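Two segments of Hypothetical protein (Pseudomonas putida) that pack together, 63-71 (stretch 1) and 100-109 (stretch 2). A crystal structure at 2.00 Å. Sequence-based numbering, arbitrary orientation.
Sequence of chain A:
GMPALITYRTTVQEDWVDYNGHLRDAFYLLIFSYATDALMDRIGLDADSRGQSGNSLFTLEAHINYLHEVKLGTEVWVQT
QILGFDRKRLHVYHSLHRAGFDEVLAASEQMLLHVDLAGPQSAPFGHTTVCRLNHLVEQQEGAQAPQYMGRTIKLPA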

ATOM      1  N   HIS A  63       3.444   4.312   3.801  1.00 17.90           N
ATOM      2  CA  HIS A  63       3.808   4.988   2.561  1.00 18.08           C
ATOM      3  C   HIS A  63       4.535   3.953   1.726  1.00 17.91           C
ATOM      4  O   HIS A  63       5.189   3.083   2.277  1.00 17.19           O
ATOM      5  CB  HIS A  63       4.734   6.189   2.808  1.00 17.39           C
ATOM      6  CG  HIS A  63       4.677   7.217   1.717  1.00 18.15           C
ATOM      7  ND1 HIS A  63       5.650   7.314   0.756  1.00 25.10           N
ATOM      8  CD2 HIS A  63       3.745   8.145   1.396  1.00 16.83           C
ATOM      9  CE1 HIS A  63       5.322   8.255  -0.104  1.00 16.31           C
ATOM     10  NE2 HIS A  63       4.169   8.775   0.258  1.00 21.00           N
ATOM     11  N   ILE A  64       4.409   4.020   0.408  1.00 18.22           N
ATOM     12  CA  ILE A  64       5.203   3.163  -0.432  1.00 16.44           C
ATOM     13  C   ILE A  64       5.671   3.894  -1.660  1.00 17.32           C
ATOM     14  O   ILE A  64       4.900   4.583  -2.329  1.00 17.79           O
ATOM     15  CB  ILE A  64       4.480   1.822  -0.753  1.00 17.55           C
ATOM     16  CG1 ILE A  64       5.294   1.012  -1.734  1.00 20.01           C
ATOM     17  CG2 ILE A  64       3.123   2.029  -1.298  1.00 26.41           C
ATOM     18  CD1 ILE A  64       4.836  -0.417  -1.726  1.00 19.50           C
ATOM     19  N   ASN A  65       6.969   3.785  -1.907  1.00 18.52           N
ATOM     20  CA  ASN A  65       7.567   4.302  -3.129  1.00 20.93           C
ATOM     21  C   ASN A  65       7.905   3.178  -4.048  1.00 17.14           C
ATOM     22  O   ASN A  65       8.590   2.254  -3.631  1.00 19.81           O
ATOM     23  CB  ASN A  65       8.820   5.051  -2.792  1.00 18.87           C
ATOM     24  CG  ASN A  65       8.519   6.261  -1.972  1.00 24.92           C
ATOM     25  OD1 ASN A  65       8.315   6.164  -0.761  1.00 20.11           O
ATOM     26  ND2 ASN A  65       8.411   7.400  -2.631  1.00 21.38           N
ATOM     27  N   TYR A  66       7.499   3.290  -5.311  1.00 17.10           N
ATOM     28  CA  TYR A  66       7.793   2.251  -6.296  1.00 21.06           C
ATOM     29  C   TYR A  66       8.818   2.810  -7.272  1.00 19.62           C
ATOM     30  O   TYR A  66       8.511   3.741  -7.999  1.00 18.62           O
ATOM     31  CB  TYR A  66       6.532   1.866  -7.054  1.00 19.09           C
ATOM     32  CG  TYR A  66       5.372   1.430  -6.195  1.00 25.00           C
ATOM     33  CD1 TYR A  66       4.423   2.356  -5.734  1.00 23.78           C
ATOM     34  CD2 TYR A  66       5.137   0.077  -5.945  1.00 23.25           C
ATOM     35  CE1 TYR A  66       3.336   1.948  -4.995  1.00 20.83           C
ATOM     36  CE2 TYR A  66       4.050  -0.323  -5.233  1.00 22.71           C
ATOM     37  CZ  TYR A  66       3.163   0.599  -4.742  1.00 21.89           C
ATOM     38  OH  TYR A  66       2.084   0.139  -4.015  1.00 22.29           O
ATOM     39  N   LEU A  67      10.046   2.288  -7.217  1.00 17.81           N
ATOM     40  CA  LEU A  67      11.154   2.792  -8.027  1.00 17.54           C
ATOM     41  C   LEU A  67      11.294   2.025  -9.336  1.00 18.58           C
ATOM     42  O   LEU A  67      11.716   2.598 -10.327  1.00 18.54           O
ATOM     43  CB  LEU A  67      12.465   2.753  -7.232  1.00 20.15           C
ATOM     44  CG  LEU A  67      12.559   3.626  -5.972  1.00 20.07           C
ATOM     45  CD1 LEU A  67      12.045   5.060  -6.212  1.00 29.00           C
ATOM     46  CD2 LEU A  67      11.833   3.042  -4.794  1.00 27.35           C
ATOM     47  N   HIS A  68      10.909   0.748  -9.348  1.00 20.50           N
ATOM     48  CA  HIS A  68      11.095  -0.107 -10.507  1.00 20.12           C
ATOM     49  C   HIS A  68      10.009  -1.155 -10.631  1.00 22.48           C
ATOM     50  O   HIS A  68       9.482  -1.699  -9.639  1.00 20.63           O
ATOM     51  CB  HIS A  68      12.432  -0.821 -10.419  1.00 21.40           C
ATOM     52  CG  HIS A  68      13.592   0.113 -10.431  1.00 22.48           C
ATOM     53  ND1 HIS A  68      14.085   0.657 -11.595  1.00 19.63           N
ATOM     54  CD2 HIS A  68      14.319   0.647  -9.423  1.00 22.01           C
ATOM     55  CE1 HIS A  68      15.089   1.467 -11.305  1.00 22.74           C
ATOM     56  NE2 HIS A  68      15.245   1.486  -9.994  1.00 23.54           N
ATOM     57  N   GLU A  69       9.659  -1.398 -11.877  1.00 21.78           N
ATOM     58  CA  GLU A  69       8.786  -2.514 -12.248  1.00 25.25           C
ATOM     59  C   GLU A  69       9.465  -3.815 -11.900  1.00 23.05           C
ATOM     60  O   GLU A  69      10.699  -3.923 -11.913  1.00 23.01           O
ATOM     61  CB  GLU A  69       8.439  -2.464 -13.742  1.00 25.74           C
ATOM     62  CG  GLU A  69       9.573  -2.927 -14.677  1.00 39.48           C
ATOM     63  CD  GLU A  69      10.803  -1.983 -14.674  1.00 48.82           C
ATOM     64  OE1 GLU A  69      10.656  -0.780 -14.322  1.00 48.11           O
ATOM     65  OE2 GLU A  69      11.915  -2.446 -15.029  1.00 56.98           O
ATOM     66  N   VAL A  70       8.655  -4.817 -11.592  1.00 24.59           N
ATOM     67  CA  VAL A  70       9.163  -6.131 -11.288  1.00 21.00           C
ATOM     68  C   VAL A  70       8.408  -7.101 -12.160  1.00 21.11           C
ATOM     69  O   VAL A  70       7.182  -7.093 -12.205  1.00 19.18           O
ATOM     70  CB  VAL A  70       8.999  -6.453  -9.786  1.00 19.51           C
ATOM     71  CG1 VAL A  70       9.531  -7.813  -9.483  1.00 22.28           C
ATOM     72  CG2 VAL A  70       9.723  -5.387  -8.944  1.00 21.18           C
ATOM     73  N   LYS A  71       9.152  -7.913 -12.888  1.00 18.76           N
ATOM     74  CA  LYS A  71       8.576  -8.743 -13.907  1.00 20.81           C
ATOM     75  C   LYS A  71       8.247 -10.149 -13.370  1.00 18.54           C
ATOM     76  O   LYS A  71       8.828 -10.635 -12.389  1.00 18.65           O
ATOM     77  CB  LYS A  71       9.516  -8.827 -15.132  1.00 21.70           C
ATOM     78  CG  LYS A  71       9.797  -7.510 -15.862  1.00 21.66           C
ATOM     79  CD  LYS A  71      10.794  -7.750 -16.979  1.00 25.18           C
ATOM     80  CE  LYS A  71      11.160  -6.481 -17.749  1.00 27.32           C
ATOM     81  NZ  LYS A  71       9.988  -5.806 -18.392  1.00 24.81           N
TER
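Stretch 2, residues 100-109: GFDEVLAASE

Strand 106-109 of stretch 2 runs antiparallel to strand 63-66 (170° between N-to-C directions, axes 4.8 Å apart at closest approach); before it the chain turns corners at Glu103 and Leu105. Asn65 and Ala107 form a hydrogen-bonded pair with both bonds sound, Asn65 N to Ala107 O 2.9 Å and Ala107 N to Asn65 O 3.1 Å; farther along, His63 N donates to Glu109 O at 2.9 Å, while the return bond from Glu109 N to His63 O is weak (3.2 Å). Ser108, chi1 t, turns its hydroxyl back across the strand gap, so that OG donates to His63 O at 2.6 Å. Ile64, Tyr66, Ala106 and Ser108 share one sheet face; His63, Asn65, Ala107 and Glu109 share the other, where His63 ND1 donates to Asn65 OD1 (3.3 Å). Beyond Tyr66 the pairing ends in a fork: Leu105 O accepts from both Leu67 N and His68 N, each at 3.0 Å. His68 adopts chi1 m, chi2 -81°, which brings NE2 to Glu103 OE2 as donor at 2.7 Å; Glu103, chi1 p and chi2 t, extends its carboxylate to meet it. The edge of Phe101 (chi1 t) points at the His68 ring face, planes at 84°, centroids 4.8 Å apart. Apolar contacts flank this histidine: Leu67 CD2-Val104 CG2 and Val70 CG2-Leu105 CD1, both 3.9 Å.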

ATOM      1  N   GLY A 100      21.743  -8.793  -8.518  1.00 27.23           N
ATOM      2  CA  GLY A 100      22.368  -8.187  -9.693  1.00 27.59           C
ATOM      3  C   GLY A 100      21.901  -6.791 -10.025  1.00 27.49           C
ATOM      4  O   GLY A 100      22.211  -6.275 -11.105  1.00 27.90           O
ATOM      5  N   PHE A 101      21.147  -6.179  -9.108  1.00 27.23           N
ATOM      6  CA  PHE A 101      20.646  -4.821  -9.295  1.00 26.19           C
ATOM      7  C   PHE A 101      20.742  -4.157  -7.945  1.00 26.61           C
ATOM      8  O   PHE A 101      20.047  -4.546  -7.031  1.00 25.34           O
ATOM      9  CB  PHE A 101      19.185  -4.875  -9.759  1.00 28.88           C
ATOM     10  CG  PHE A 101      18.613  -3.537 -10.117  1.00 27.59           C
ATOM     11  CD1 PHE A 101      18.999  -2.900 -11.295  1.00 29.66           C
ATOM     12  CD2 PHE A 101      17.699  -2.906  -9.273  1.00 30.04           C
ATOM     13  CE1 PHE A 101      18.470  -1.672 -11.632  1.00 35.68           C
ATOM     14  CE2 PHE A 101      17.167  -1.669  -9.602  1.00 29.40           C
ATOM     15  CZ  PHE A 101      17.553  -1.050 -10.779  1.00 33.87           C
ATOM     16  N   ASP A 102      21.623  -3.181  -7.801  1.00 28.04           N
ATOM     17  CA  ASP A 102      21.977  -2.688  -6.483  1.00 33.47           C
ATOM     18  C   ASP A 102      21.352  -1.347  -6.147  1.00 36.22           C
ATOM     19  O   ASP A 102      22.056  -0.430  -5.718  1.00 41.50           O
ATOM     20  CB  ASP A 102      23.512  -2.655  -6.285  1.00 37.70           C
ATOM     21  CG  ASP A 102      24.227  -1.760  -7.274  1.00 45.95           C
ATOM     22  OD1 ASP A 102      23.753  -1.644  -8.437  1.00 61.59           O
ATOM     23  OD2 ASP A 102      25.277  -1.181  -6.893  1.00 56.01           O
ATOM     24  N   GLU A 103      20.050  -1.217  -6.403  1.00 32.55           N
ATOM     25  CA  GLU A 103      19.211  -0.181  -5.783  1.00 32.28           C
ATOM     26  C   GLU A 103      17.848  -0.789  -5.447  1.00 26.86           C
ATOM     27  O   GLU A 103      17.478  -1.853  -5.976  1.00 20.62           O
ATOM     28  CB  GLU A 103      19.064   1.050  -6.672  1.00 33.24           C
ATOM     29  CG  GLU A 103      18.411   0.852  -8.037  1.00 39.12           C
ATOM     30  CD  GLU A 103      18.421   2.137  -8.909  1.00 41.52           C
ATOM     31  OE1 GLU A 103      19.497   2.430  -9.510  1.00 47.74           O
ATOM     32  OE2 GLU A 103      17.348   2.824  -9.016  1.00 40.62           O
ATOM     33  N   VAL A 104      17.099  -0.164  -4.551  1.00 24.31           N
ATOM     34  CA  VAL A 104      15.837  -0.771  -4.184  1.00 21.48           C
ATOM     35  C   VAL A 104      14.833  -0.699  -5.341  1.00 20.41           C
ATOM     36  O   VAL A 104      14.795   0.259  -6.104  1.00 19.34           O
ATOM     37  CB  VAL A 104      15.225  -0.211  -2.886  1.00 22.42           C
ATOM     38  CG1 VAL A 104      16.192  -0.430  -1.721  1.00 22.26           C
ATOM     39  CG2 VAL A 104      14.834   1.257  -3.042  1.00 28.63           C
ATOM     40  N   LEU A 105      14.021  -1.745  -5.433  1.00 17.24           N
ATOM     41  CA  LEU A 105      12.911  -1.816  -6.352  1.00 19.22           C
ATOM     42  C   LEU A 105      11.706  -1.054  -5.845  1.00 19.25           C
ATOM     43  O   LEU A 105      10.897  -0.542  -6.641  1.00 19.12           O
ATOM     44  CB  LEU A 105      12.515  -3.285  -6.547  1.00 17.52           C
ATOM     45  CG  LEU A 105      13.639  -4.230  -6.997  1.00 16.01           C
ATOM     46  CD1 LEU A 105      13.138  -5.642  -7.113  1.00 17.01           C
ATOM     47  CD2 LEU A 105      14.172  -3.742  -8.328  1.00 15.99           C
ATOM     48  N   ALA A 106      11.525  -1.111  -4.528  1.00 20.04           N
ATOM     49  CA  ALA A 106      10.460  -0.415  -3.813  1.00 20.74           C
ATOM     50  C   ALA A 106      10.840  -0.365  -2.345  1.00 18.08           C
ATOM     51  O   ALA A 106      11.677  -1.144  -1.896  1.00 20.17           O
ATOM     52  CB  ALA A 106       9.151  -1.163  -3.955  1.00 20.73           C
ATOM     53  N   ALA A 107      10.225   0.552  -1.617  1.00 20.21           N
ATOM     54  CA  ALA A 107      10.445   0.725  -0.164  1.00 17.59           C
ATOM     55  C   ALA A 107       9.138   1.189   0.492  1.00 17.09           C
ATOM     56  O   ALA A 107       8.315   1.875  -0.156  1.00 16.96           O
ATOM     57  CB  ALA A 107      11.577   1.728   0.067  1.00 20.21           C
ATOM     58  N   SER A 108       8.925   0.834   1.759  1.00 14.86           N
ATOM     59  CA  SER A 108       7.724   1.241   2.464  1.00 17.11           C
ATOM     60  C   SER A 108       8.018   1.500   3.906  1.00 19.08           C
ATOM     61  O   SER A 108       8.602   0.644   4.570  1.00 17.91           O
ATOM     62  CB  SER A 108       6.668   0.116   2.404  1.00 20.00           C
ATOM     63  OG  SER A 108       5.474   0.559   3.009  1.00 21.48           O
ATOM     64  N   GLU A 109       7.568   2.663   4.392  1.00 17.62           N
ATOM     65  CA  GLU A 109       7.621   3.035   5.788  1.00 19.25           C
ATOM     66  C   GLU A 109       6.251   2.755   6.361  1.00 19.58           C
ATOM     67  O   GLU A 109       5.264   3.141   5.756  1.00 16.62           O
ATOM     68  CB  GLU A 109       7.910   4.549   5.891  1.00 16.65           C
ATOM     69  CG  GLU A 109       8.180   5.018   7.312  1.00 23.92           C
ATOM     70  CD  GLU A 109       8.243   6.527   7.443  1.00 20.99           C
ATOM     71  OE1 GLU A 109       8.060   7.232   6.415  1.00 20.59           O
ATOM     72  OE2 GLU A 109       8.494   7.007   8.576  1.00 25.23           O
TER